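PDB 6IYM: 5-oxopent-3-ene-1,2,5-tricarboxylate decarboxylase from Exiguobacterium antarcticum B7, which is a magnesium-binding enzyme of the fumarylacetoacetate hydrolase family, with more beta-strand than helix. Local coordinates for residues I152-T157 against F177-P182. Sequence-based numbering, arbitrary orientation.
With MG (magnesium ion), chain C.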
ATOM      1  N   ILE A 152     -12.982  10.154   8.361  1.00 42.09           N
ATOM      2  CA  ILE A 152     -11.896  11.141   8.570  1.00 38.47           C
ATOM      3  C   ILE A 152     -10.587  10.373   8.620  1.00 36.76           C
ATOM      4  O   ILE A 152     -10.569   9.289   9.172  1.00 38.09           O
ATOM      5  CB  ILE A 152     -12.129  11.967   9.842  1.00 42.62           C
ATOM      6  CG1 ILE A 152     -13.600  12.367   9.974  1.00 40.81           C
ATOM      7  CG2 ILE A 152     -11.188  13.158   9.871  1.00 43.18           C
ATOM      8  CD1 ILE A 152     -13.942  13.138  11.239  1.00 43.05           C
ATOM      9  N   ILE A 153      -9.562  10.937   8.002  1.00 36.37           N
ATOM     10  CA  ILE A 153      -8.142  10.540   8.113  1.00 38.99           C
ATOM     11  C   ILE A 153      -7.378  11.763   8.616  1.00 40.65           C
ATOM     12  O   ILE A 153      -7.628  12.850   8.104  1.00 43.65           O
ATOM     13  CB  ILE A 153      -7.619  10.056   6.750  1.00 41.38           C
ATOM     14  CG1 ILE A 153      -8.223   8.701   6.408  1.00 40.13           C
ATOM     15  CG2 ILE A 153      -6.105  10.022   6.715  1.00 44.57           C
ATOM     16  CD1 ILE A 153      -7.592   7.593   7.152  1.00 41.96           C
ATOM     17  N   ASN A 154      -6.479  11.566   9.578  1.00 40.89           N
ATOM     18  CA  ASN A 154      -5.405  12.529   9.910  1.00 38.80           C
ATOM     19  C   ASN A 154      -4.137  11.986   9.254  1.00 40.89           C
ATOM     20  O   ASN A 154      -3.582  10.965   9.751  1.00 37.05           O
ATOM     21  CB  ASN A 154      -5.274  12.749  11.418  1.00 39.16           C
ATOM     22  CG  ASN A 154      -4.397  13.932  11.779  1.00 38.23           C
ATOM     23  OD1 ASN A 154      -3.662  14.464  10.938  1.00 40.19           O
ATOM     24  ND2 ASN A 154      -4.388  14.277  13.050  1.00 33.74           N
ATOM     25  N   ASP A 155      -3.709  12.638   8.172  1.00 39.28           N
ATOM     26  CA  ASP A 155      -2.510  12.240   7.391  1.00 36.58           C
ATOM     27  C   ASP A 155      -1.324  12.794   8.159  1.00 33.78           C
ATOM     28  O   ASP A 155      -0.726  13.772   7.702  1.00 37.39           O
ATOM     29  CB  ASP A 155      -2.612  12.714   5.927  1.00 35.73           C
ATOM     30  CG  ASP A 155      -1.381  12.493   5.040  1.00 35.27           C
ATOM     31  OD1 ASP A 155      -0.468  11.757   5.449  1.00 41.64           O
ATOM     32  OD2 ASP A 155      -1.326  13.094   3.924  1.00 41.50           O
ATOM     33  N   VAL A 156      -1.017  12.214   9.307  1.00 37.47           N
ATOM     34  CA  VAL A 156       0.130  12.667  10.149  1.00 38.20           C
ATOM     35  C   VAL A 156       1.408  12.466   9.312  1.00 42.41           C
ATOM     36  O   VAL A 156       1.504  11.440   8.608  1.00 41.62           O
ATOM     37  CB  VAL A 156       0.197  11.933  11.505  1.00 37.08           C
ATOM     38  CG1 VAL A 156       1.439  12.337  12.293  1.00 37.36           C
ATOM     39  CG2 VAL A 156      -1.053  12.119  12.340  1.00 37.96           C
ATOM     40  N   THR A 157       2.337  13.424   9.368  1.00 38.61           N
ATOM     41  CA  THR A 157       3.478  13.554   8.442  1.00 41.84           C
ATOM     42  C   THR A 157       4.728  14.040   9.192  1.00 47.78           C
ATOM     43  O   THR A 157       4.620  14.999   9.977  1.00 43.92           O
ATOM     44  CB  THR A 157       3.152  14.551   7.323  1.00 44.88           C
ATOM     45  OG1 THR A 157       1.965  14.206   6.611  1.00 37.80           O
ATOM     46  CG2 THR A 157       4.301  14.700   6.347  1.00 47.97           C
ATOM     47  N   PHE A 177       0.811   7.101  12.513  1.00 40.77           N
ATOM     48  CA  PHE A 177       0.676   8.272  11.607  1.00 35.96           C
ATOM     49  C   PHE A 177      -0.643   8.270  10.813  1.00 39.52           C
ATOM     50  O   PHE A 177      -0.751   9.101   9.871  1.00 37.15           O
ATOM     51  CB  PHE A 177       1.872   8.360  10.667  1.00 39.46           C
ATOM     52  CG  PHE A 177       3.093   9.027  11.246  1.00 35.92           C
ATOM     53  CD1 PHE A 177       3.338   9.028  12.603  1.00 37.80           C
ATOM     54  CD2 PHE A 177       4.022   9.603  10.405  1.00 37.09           C
ATOM     55  CE1 PHE A 177       4.477   9.640  13.118  1.00 41.06           C
ATOM     56  CE2 PHE A 177       5.161  10.217  10.912  1.00 40.19           C
ATOM     57  CZ  PHE A 177       5.382  10.235  12.275  1.00 41.26           C
ATOM     58  N   CYS A 178      -1.623   7.408  11.116  1.00 37.13           N
ATOM     59  CA  CYS A 178      -2.908   7.435  10.367  1.00 35.13           C
ATOM     60  C   CYS A 178      -4.112   7.189  11.274  1.00 38.28           C
ATOM     61  O   CYS A 178      -4.810   6.180  11.144  1.00 40.36           O
ATOM     62  CB  CYS A 178      -2.863   6.456   9.193  1.00 38.57           C
ATOM     63  SG  CYS A 178      -4.099   6.847   7.932  1.00 39.35           S
ATOM     64  N   PRO A 179      -4.477   8.157  12.150  1.00 39.59           N
ATOM     65  CA  PRO A 179      -5.800   8.199  12.755  1.00 37.09           C
ATOM     66  C   PRO A 179      -6.875   8.055  11.690  1.00 37.40           C
ATOM     67  O   PRO A 179      -6.775   8.709  10.656  1.00 36.94           O
ATOM     68  CB  PRO A 179      -5.902   9.611  13.340  1.00 38.55           C
ATOM     69  CG  PRO A 179      -4.467   9.906  13.718  1.00 39.54           C
ATOM     70  CD  PRO A 179      -3.648   9.280  12.609  1.00 40.64           C
ATOM     71  N   PHE A 180      -7.866   7.222  11.978  1.00 36.21           N
ATOM     72  CA  PHE A 180      -8.940   6.850  11.042  1.00 36.81           C
ATOM     73  C   PHE A 180     -10.211   6.638  11.849  1.00 36.81           C
ATOM     74  O   PHE A 180     -10.211   5.790  12.723  1.00 35.53           O
ATOM     75  CB  PHE A 180      -8.491   5.617  10.260  1.00 38.54           C
ATOM     76  CG  PHE A 180      -9.527   4.988   9.364  1.00 37.87           C
ATOM     77  CD1 PHE A 180     -10.299   5.763   8.524  1.00 38.15           C
ATOM     78  CD2 PHE A 180      -9.588   3.604   9.218  1.00 41.04           C
ATOM     79  CE1 PHE A 180     -11.205   5.166   7.662  1.00 43.33           C
ATOM     80  CE2 PHE A 180     -10.468   3.008   8.323  1.00 34.52           C
ATOM     81  CZ  PHE A 180     -11.307   3.787   7.579  1.00 41.99           C
ATOM     82  N   GLY A 181     -11.267   7.386  11.551  1.00 37.10           N
ATOM     83  CA  GLY A 181     -12.579   7.186  12.187  1.00 39.83           C
ATOM     84  C   GLY A 181     -13.314   8.503  12.318  1.00 40.37           C
ATOM     85  O   GLY A 181     -12.971   9.443  11.591  1.00 44.62           O
ATOM     86  N   PRO A 182     -14.267   8.638  13.273  1.00 41.68           N
ATOM     87  CA  PRO A 182     -14.665   7.561  14.185  1.00 41.66           C
ATOM     88  C   PRO A 182     -15.718   6.595  13.627  1.00 41.53           C
ATOM     89  O   PRO A 182     -15.961   5.575  14.201  1.00 42.28           O
ATOM     90  CB  PRO A 182     -15.351   8.274  15.348  1.00 40.20           C
ATOM     91  CG  PRO A 182     -15.887   9.566  14.734  1.00 39.66           C
ATOM     92  CD  PRO A 182     -14.968   9.900  13.574  1.00 44.17           C
TER
HETATM   93 MG    MG C 301      -2.413  14.656   3.046  1.00 47.35          MG
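V156 lays its CG1 methyl over one face of the F177 ring. The carbon sits 3.9 Å from the ring centroid of F177, a CH-pi contact offset toward the rim. CG1 is anti to the backbone N (chi1 176°), which turns the other methyl, CG2, toward CD of P179. The P179 ring also leans on its neighbour: its CB and CG both meet CB of N154, while N154 OD1 is hydrogen-bonded to the backbone N of E124.

On the face of the sheet that carries I153 and F180, CD1 of I153 fits between two side chains. It lies 3.5 Å from CD1 of F180, whose side chain runs at a slant to that of I153, and 3.7 Å from SG of C178. The I153 side chain bends at chi2 (-77°), and this brings its end nearer the partner strand. The F180 ring turns an edge to the carbonyl O of I152 and meets Y66 edge-to-face.

The backbones run antiparallel. G181 N bonds I152 O at 3.1 Å and nearly straight (164°); N154 N does the same with P179 O. The bonds I152 N to G181 O and V156 N to F177 O are weak. A cis peptide precedes P182, whose CD touches CD1 of I152.

D155 centres an inverse gamma turn just past strand 152-154. Its CB points away from the partner segment, and OD2 binds magnesium at 2.1 Å. K99 forms a salt bridge with D155 OD1 and also bonds F177 O, linking both segments. The buried antiparallel pair thus presents one ligand of the acidic metal site, completed by E124 and E126 from the strand 121-131, within the FAH fold.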